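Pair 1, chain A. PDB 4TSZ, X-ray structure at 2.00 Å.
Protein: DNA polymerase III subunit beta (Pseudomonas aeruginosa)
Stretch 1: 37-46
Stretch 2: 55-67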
# COMPACT_ATOMS: atom_id res chain seq x y z
N VAL A 37 -21.34 -17.48 -19.04
CA VAL A 37 -22.11 -18.57 -19.66
C VAL A 37 -23.39 -18.79 -18.86
O VAL A 37 -23.32 -19.09 -17.66
CB VAL A 37 -21.30 -19.90 -19.82
CG1 VAL A 37 -22.18 -21.02 -20.38
CG2 VAL A 37 -20.07 -19.71 -20.70
N VAL A 38 -24.55 -18.65 -19.52
CA VAL A 38 -25.85 -18.93 -18.93
C VAL A 38 -26.34 -20.25 -19.54
O VAL A 38 -26.53 -20.34 -20.75
CB VAL A 38 -26.89 -17.77 -19.06
CG1 VAL A 38 -28.28 -18.21 -18.59
CG2 VAL A 38 -26.43 -16.54 -18.30
N GLU A 39 -26.46 -21.29 -18.71
CA GLU A 39 -26.96 -22.60 -19.10
C GLU A 39 -28.03 -22.95 -18.06
O GLU A 39 -27.72 -23.11 -16.88
CB GLU A 39 -25.83 -23.64 -19.15
CG GLU A 39 -26.26 -25.00 -19.70
CD GLU A 39 -25.14 -26.00 -19.90
OE1 GLU A 39 -24.18 -25.68 -20.63
OE2 GLU A 39 -25.24 -27.13 -19.36
N GLY A 40 -29.28 -22.95 -18.51
CA GLY A 40 -30.44 -23.15 -17.65
C GLY A 40 -30.52 -22.03 -16.64
O GLY A 40 -30.41 -20.85 -17.01
N GLN A 41 -30.62 -22.38 -15.35
CA GLN A 41 -30.67 -21.41 -14.25
C GLN A 41 -29.30 -21.22 -13.56
O GLN A 41 -29.24 -20.87 -12.38
CB GLN A 41 -31.81 -21.73 -13.27
CG GLN A 41 -33.22 -21.56 -13.86
CD GLN A 41 -33.48 -20.17 -14.38
OE1 GLN A 41 -33.36 -19.17 -13.66
NE2 GLN A 41 -33.84 -20.07 -15.65
N GLN A 42 -28.20 -21.45 -14.31
CA GLN A 42 -26.85 -21.28 -13.80
C GLN A 42 -26.02 -20.32 -14.63
O GLN A 42 -25.96 -20.45 -15.86
CB GLN A 42 -26.11 -22.62 -13.65
CG GLN A 42 -24.78 -22.49 -12.87
CD GLN A 42 -23.99 -23.78 -12.79
OE1 GLN A 42 -23.39 -24.23 -13.77
NE2 GLN A 42 -23.94 -24.38 -11.61
N LEU A 43 -25.36 -19.38 -13.93
CA LEU A 43 -24.40 -18.46 -14.51
C LEU A 43 -23.00 -18.92 -14.09
O LEU A 43 -22.75 -19.14 -12.90
CB LEU A 43 -24.65 -17.00 -14.07
CG LEU A 43 -23.56 -15.96 -14.45
CD1 LEU A 43 -23.55 -15.67 -15.97
CD2 LEU A 43 -23.73 -14.67 -13.66
N SER A 44 -22.11 -19.08 -15.06
CA SER A 44 -20.71 -19.43 -14.82
C SER A 44 -19.87 -18.26 -15.26
O SER A 44 -20.15 -17.66 -16.31
CB SER A 44 -20.31 -20.70 -15.58
OG SER A 44 -20.99 -21.83 -15.05
N LEU A 45 -18.86 -17.91 -14.46
CA LEU A 45 -17.93 -16.80 -14.74
C LEU A 45 -16.53 -17.38 -14.78
O LEU A 45 -16.11 -18.02 -13.82
CB LEU A 45 -18.03 -15.68 -13.66
CG LEU A 45 -19.39 -14.97 -13.49
CD1 LEU A 45 -20.24 -15.66 -12.44
CD2 LEU A 45 -19.19 -13.53 -13.09
N THR A 46 -15.83 -17.19 -15.90
CA THR A 46 -14.48 -17.72 -16.06
C THR A 46 -13.44 -16.64 -16.37
O THR A 46 -13.66 -15.80 -17.24
CB THR A 46 -14.46 -18.87 -17.09
OG1 THR A 46 -15.45 -19.84 -16.74
CG2 THR A 46 -13.09 -19.54 -17.22
N VAL A 55 -13.08 -20.47 -12.16
CA VAL A 55 -14.50 -20.53 -12.51
C VAL A 55 -15.36 -20.30 -11.26
O VAL A 55 -15.16 -20.96 -10.25
CB VAL A 55 -14.89 -21.86 -13.24
CG1 VAL A 55 -16.39 -21.90 -13.59
CG2 VAL A 55 -14.04 -22.10 -14.48
N GLY A 56 -16.29 -19.36 -11.35
CA GLY A 56 -17.26 -19.05 -10.31
C GLY A 56 -18.65 -19.39 -10.80
O GLY A 56 -18.95 -19.22 -11.99
N ARG A 57 -19.51 -19.90 -9.91
CA ARG A 57 -20.87 -20.30 -10.29
C ARG A 57 -21.93 -19.67 -9.39
O ARG A 57 -21.73 -19.55 -8.18
CB ARG A 57 -21.02 -21.83 -10.30
CG ARG A 57 -20.53 -22.48 -11.60
CD ARG A 57 -20.28 -23.97 -11.44
NE ARG A 57 -18.92 -24.26 -10.99
CZ ARG A 57 -18.56 -24.51 -9.72
NH1 ARG A 57 -19.48 -24.55 -8.76
NH2 ARG A 57 -17.29 -24.75 -9.42
N VAL A 58 -23.06 -19.24 -10.01
CA VAL A 58 -24.21 -18.63 -9.34
C VAL A 58 -25.50 -19.24 -9.86
O VAL A 58 -25.67 -19.39 -11.08
CB VAL A 58 -24.31 -17.07 -9.46
CG1 VAL A 58 -24.99 -16.47 -8.23
CG2 VAL A 58 -22.96 -16.41 -9.70
N VAL A 59 -26.44 -19.55 -8.94
CA VAL A 59 -27.77 -20.06 -9.30
C VAL A 59 -28.63 -18.81 -9.57
O VAL A 59 -28.66 -17.90 -8.74
CB VAL A 59 -28.38 -20.97 -8.19
CG1 VAL A 59 -29.79 -21.43 -8.57
CG2 VAL A 59 -27.49 -22.18 -7.91
N LEU A 60 -29.28 -18.76 -10.74
CA LEU A 60 -30.14 -17.64 -11.13
C LEU A 60 -31.59 -17.91 -10.71
O LEU A 60 -32.13 -18.97 -11.03
CB LEU A 60 -30.02 -17.37 -12.65
CG LEU A 60 -28.62 -17.04 -13.17
CD1 LEU A 60 -28.54 -17.20 -14.67
CD2 LEU A 60 -28.17 -15.63 -12.74
N GLU A 61 -32.19 -16.97 -9.96
CA GLU A 61 -33.55 -17.08 -9.44
C GLU A 61 -34.64 -16.85 -10.51
O GLU A 61 -35.41 -17.76 -10.78
CB GLU A 61 -33.75 -16.17 -8.21
N ASP A 62 -34.69 -15.65 -11.11
CA ASP A 62 -35.69 -15.33 -12.14
C ASP A 62 -35.33 -15.97 -13.48
O ASP A 62 -34.17 -16.36 -13.68
CB ASP A 62 -35.85 -13.81 -12.27
N ALA A 63 -36.32 -16.09 -14.40
CA ALA A 63 -36.14 -16.68 -15.73
C ALA A 63 -34.97 -16.06 -16.49
O ALA A 63 -34.86 -14.84 -16.58
CB ALA A 63 -37.42 -16.55 -16.55
N ALA A 64 -34.06 -16.92 -16.98
CA ALA A 64 -32.86 -16.53 -17.70
C ALA A 64 -32.82 -17.16 -19.08
O ALA A 64 -33.22 -18.32 -19.25
CB ALA A 64 -31.62 -16.93 -16.92
N GLU A 65 -32.31 -16.41 -20.07
CA GLU A 65 -32.17 -16.90 -21.44
C GLU A 65 -30.71 -17.31 -21.67
O GLU A 65 -29.80 -16.57 -21.26
CB GLU A 65 -32.68 -15.89 -22.48
CG GLU A 65 -34.19 -15.71 -22.44
CD GLU A 65 -34.67 -14.75 -21.37
OE1 GLU A 65 -34.46 -13.53 -21.54
OE2 GLU A 65 -35.24 -15.21 -20.36
N PRO A 66 -30.48 -18.52 -22.23
CA PRO A 66 -29.10 -19.01 -22.39
C PRO A 66 -28.24 -18.27 -23.40
O PRO A 66 -28.74 -17.56 -24.29
CB PRO A 66 -29.29 -20.48 -22.76
CG PRO A 66 -30.60 -20.51 -23.45
CD PRO A 66 -31.46 -19.51 -22.73
N GLY A 67 -26.94 -18.47 -23.25
CA GLY A 67 -25.94 -17.87 -24.11
C GLY A 67 -24.58 -17.74 -23.46
O GLY A 67 -24.39 -18.06 -22.28
O HOH W 1 -31.44 -20.43 -19.44

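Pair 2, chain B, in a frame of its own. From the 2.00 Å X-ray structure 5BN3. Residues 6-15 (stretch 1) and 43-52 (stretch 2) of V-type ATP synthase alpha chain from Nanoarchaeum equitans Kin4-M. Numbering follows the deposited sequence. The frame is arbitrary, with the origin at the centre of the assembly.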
# COMPACT_ATOMS: atom_id res chain seq x y z
N SER B 6 25.30 -23.38 -14.45
CA SER B 6 23.98 -22.76 -14.45
C SER B 6 23.94 -21.47 -15.27
O SER B 6 24.91 -20.71 -15.30
CB SER B 6 23.54 -22.45 -13.02
OG SER B 6 22.19 -22.03 -12.98
N ILE B 7 22.81 -21.23 -15.93
CA ILE B 7 22.56 -19.98 -16.63
C ILE B 7 21.19 -19.43 -16.23
O ILE B 7 20.17 -20.08 -16.45
CB ILE B 7 22.62 -20.16 -18.15
CG1 ILE B 7 23.95 -20.80 -18.56
CG2 ILE B 7 22.46 -18.82 -18.86
CD1 ILE B 7 23.81 -21.85 -19.63
N ASN B 8 21.18 -18.24 -15.64
CA ASN B 8 19.95 -17.62 -15.17
C ASN B 8 19.96 -16.15 -15.56
O ASN B 8 20.47 -15.30 -14.82
CB ASN B 8 19.84 -17.76 -13.65
CG ASN B 8 18.53 -17.25 -13.09
OD1 ASN B 8 17.61 -16.91 -13.84
ND2 ASN B 8 18.43 -17.18 -11.77
N GLY B 9 19.39 -15.85 -16.72
CA GLY B 9 19.45 -14.50 -17.27
C GLY B 9 20.88 -14.07 -17.47
O GLY B 9 21.68 -14.81 -18.04
N PRO B 10 21.22 -12.86 -16.99
CA PRO B 10 22.56 -12.29 -17.12
C PRO B 10 23.54 -12.91 -16.14
O PRO B 10 24.72 -12.56 -16.16
CB PRO B 10 22.34 -10.82 -16.75
CG PRO B 10 21.21 -10.87 -15.78
CD PRO B 10 20.30 -11.97 -16.26
N LEU B 11 23.06 -13.82 -15.28
CA LEU B 11 23.93 -14.47 -14.30
C LEU B 11 24.35 -15.87 -14.74
O LEU B 11 23.51 -16.72 -15.04
CB LEU B 11 23.23 -14.55 -12.94
CG LEU B 11 24.05 -15.22 -11.82
CD1 LEU B 11 25.20 -14.32 -11.39
CD2 LEU B 11 23.18 -15.59 -10.63
N VAL B 12 25.66 -16.11 -14.77
CA VAL B 12 26.20 -17.44 -15.04
C VAL B 12 26.95 -17.95 -13.81
O VAL B 12 27.74 -17.22 -13.21
CB VAL B 12 27.14 -17.42 -16.26
CG1 VAL B 12 28.03 -18.66 -16.29
CG2 VAL B 12 26.33 -17.33 -17.54
N ILE B 13 26.68 -19.19 -13.42
CA ILE B 13 27.42 -19.83 -12.35
C ILE B 13 28.39 -20.85 -12.95
O ILE B 13 27.99 -21.69 -13.77
CB ILE B 13 26.49 -20.52 -11.33
CG1 ILE B 13 25.54 -19.48 -10.71
CG2 ILE B 13 27.29 -21.20 -10.23
CD1 ILE B 13 24.47 -20.08 -9.81
N ALA B 14 29.65 -20.78 -12.55
CA ALA B 14 30.67 -21.67 -13.08
C ALA B 14 31.47 -22.35 -11.97
O ALA B 14 31.74 -21.74 -10.93
CB ALA B 14 31.61 -20.92 -14.01
N LYS B 15 31.86 -23.60 -12.20
CA LYS B 15 32.80 -24.28 -11.32
C LYS B 15 34.21 -24.07 -11.84
O LYS B 15 34.44 -24.09 -13.05
CB LYS B 15 32.50 -25.78 -11.25
CG LYS B 15 31.57 -26.20 -10.11
CD LYS B 15 31.75 -27.69 -9.81
CE LYS B 15 30.88 -28.15 -8.65
NZ LYS B 15 29.49 -28.47 -9.07
N ALA B 43 31.78 -19.80 -9.01
CA ALA B 43 31.90 -18.37 -9.27
C ALA B 43 30.60 -17.81 -9.82
O ALA B 43 29.98 -18.42 -10.70
CB ALA B 43 33.03 -18.09 -10.23
N TYR B 44 30.19 -16.65 -9.32
CA TYR B 44 29.00 -15.98 -9.81
C TYR B 44 29.42 -14.87 -10.77
O TYR B 44 30.15 -13.95 -10.40
CB TYR B 44 28.16 -15.45 -8.65
CG TYR B 44 27.59 -16.56 -7.79
CD1 TYR B 44 28.36 -17.17 -6.81
CD2 TYR B 44 26.30 -17.02 -7.98
CE1 TYR B 44 27.85 -18.20 -6.03
CE2 TYR B 44 25.78 -18.04 -7.21
CZ TYR B 44 26.56 -18.63 -6.24
OH TYR B 44 26.04 -19.65 -5.47
N ILE B 45 28.97 -14.99 -12.01
CA ILE B 45 29.44 -14.14 -13.09
C ILE B 45 28.30 -13.37 -13.74
O ILE B 45 27.31 -13.97 -14.16
CB ILE B 45 30.13 -15.00 -14.17
CG1 ILE B 45 31.33 -15.74 -13.58
CG2 ILE B 45 30.55 -14.15 -15.35
CD1 ILE B 45 31.68 -17.02 -14.32
N GLN B 46 28.43 -12.05 -13.81
CA GLN B 46 27.48 -11.27 -14.59
C GLN B 46 28.01 -11.09 -16.01
O GLN B 46 29.15 -10.64 -16.22
CB GLN B 46 27.10 -9.94 -13.92
CG GLN B 46 28.19 -8.88 -13.83
CD GLN B 46 27.73 -7.65 -13.07
OE1 GLN B 46 26.98 -7.76 -12.10
NE2 GLN B 46 28.16 -6.48 -13.52
N VAL B 47 27.20 -11.48 -16.98
CA VAL B 47 27.60 -11.50 -18.38
C VAL B 47 27.12 -10.24 -19.09
O VAL B 47 25.95 -9.86 -18.97
CB VAL B 47 27.04 -12.75 -19.09
CG1 VAL B 47 27.52 -12.81 -20.53
CG2 VAL B 47 27.48 -13.99 -18.34
N TYR B 48 28.02 -9.59 -19.82
CA TYR B 48 27.71 -8.33 -20.50
C TYR B 48 27.23 -8.55 -21.92
O TYR B 48 27.35 -7.67 -22.78
CB TYR B 48 28.93 -7.40 -20.46
CG TYR B 48 29.34 -7.03 -19.06
CD1 TYR B 48 28.67 -6.04 -18.36
CD2 TYR B 48 30.38 -7.69 -18.43
CE1 TYR B 48 29.03 -5.71 -17.08
CE2 TYR B 48 30.76 -7.36 -17.14
CZ TYR B 48 30.08 -6.37 -16.47
OH TYR B 48 30.44 -6.04 -15.19
N GLU B 49 26.67 -9.73 -22.17
CA GLU B 49 26.08 -10.06 -23.46
C GLU B 49 24.90 -10.98 -23.24
O GLU B 49 24.70 -11.49 -22.13
CB GLU B 49 27.13 -10.71 -24.38
CG GLU B 49 27.59 -9.80 -25.51
CD GLU B 49 29.10 -9.75 -25.65
OE1 GLU B 49 29.81 -10.35 -24.81
OE2 GLU B 49 29.59 -9.11 -26.60
N ASP B 50 24.10 -11.20 -24.28
CA ASP B 50 22.93 -12.07 -24.16
C ASP B 50 23.36 -13.51 -23.90
O ASP B 50 24.30 -14.01 -24.52
CB ASP B 50 22.06 -11.98 -25.41
CG ASP B 50 20.77 -12.77 -25.27
OD1 ASP B 50 20.29 -12.95 -24.13
OD2 ASP B 50 20.24 -13.22 -26.30
N THR B 51 22.66 -14.16 -22.98
CA THR B 51 23.03 -15.51 -22.55
C THR B 51 22.10 -16.59 -23.10
O THR B 51 22.25 -17.76 -22.76
CB THR B 51 23.08 -15.61 -21.02
OG1 THR B 51 21.80 -15.28 -20.47
CG2 THR B 51 24.14 -14.67 -20.45
N ASN B 52 21.14 -16.20 -23.93
CA ASN B 52 20.26 -17.18 -24.56
C ASN B 52 21.07 -18.09 -25.48
O ASN B 52 21.90 -17.61 -26.26
CB ASN B 52 19.15 -16.49 -25.34
CG ASN B 52 17.98 -17.41 -25.64
OD1 ASN B 52 17.57 -18.21 -24.79
ND2 ASN B 52 17.44 -17.31 -26.85

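Pair 1 and pair 2 share one backbone arrangement: a hairpin closed by a type II' turn, whose second strand runs antiparallel to the strand of the other stretch, followed by a loop that folds back over the turn. Fourteen central residues superpose with an RMSD of 0.5 Å. The turn spans A:Glu39 to A:Gln42 and B:Asn8 to B:Leu11. Its second position is glycine in both, A:Gly40 and B:Gly9, with phi near 60°, a value that favours glycine.

The ladder is in the same register. A:Leu43 pairs with A:Val58 through two hydrogen bonds, A:Leu43 N to A:Val58 O and A:Val58 N to A:Leu43 O, both 2.9 Å; the matching B:Val12 and B:Ile45 exchange bonds of 2.8 Å, B:Val12 N to B:Ile45 O and B:Ile45 N to B:Val12 O. At the far end of the stretch 2 strand, A:Leu60 N donates to A:Gln41 O (2.7 Å) and B:Val47 N to B:Pro10 O (2.8 Å). The bond uses a backbone carbonyl, so it is kept although the matching residue is glutamine in pair 1 and proline in pair 2.

On the face carrying A:Leu43 and A:Val58, the apolar packing is redistributed. A:Leu60 places CD1 3.9 Å from A:Leu43 CB and 4.1 Å from A:Val38 CG1, so one long side chain bridges two neighbours. The shorter B:Val47 keeps the matching contact with B:Val12, CG2 to CG2 at 3.6 Å, but does not reach B:Ile7, the match of A:Val38. Further along, A:Leu45 CD1 reaches A:Val58 CG2 at 3.9 Å; in pair 2 the small B:Ala14 is met by the longer B:Ile45, whose CD1 lies 3.9 Å from B:Ala14 CB. Length has moved from one strand to the other.

The opposite face differs in character. A:Ser44 OG lies 3.5 Å from A:Arg57 CG, and A:Gln42 NE2 approaches A:Arg57 CD at 3.7 Å, polar side chains resting on the aliphatic part of the arginine. At the same positions B:Ile13 CD1 packs 3.6 Å from B:Tyr44 CE2, while B:Leu11 CD2 sits at the edge of the tyrosine ring, near its plane.

The returning loop turns A:Ala64 and B:Thr51 toward the hairpin. A:Ala64 CB packs 3.9 Å from A:Val38 CG1, just as B:Thr51 CB lies 3.9 Å from B:Ile7 CG2. The link to the turn glycine, however, is made differently. B:Thr51 OG1 donates a very short 2.5 Å hydrogen bond to B:Gly9 O, whereas in pair 1 a water donates to both A:Gly40 O (2.7 Å) and A:Ala64 O (2.8 Å), joining loop and turn without a side-chain hydroxyl.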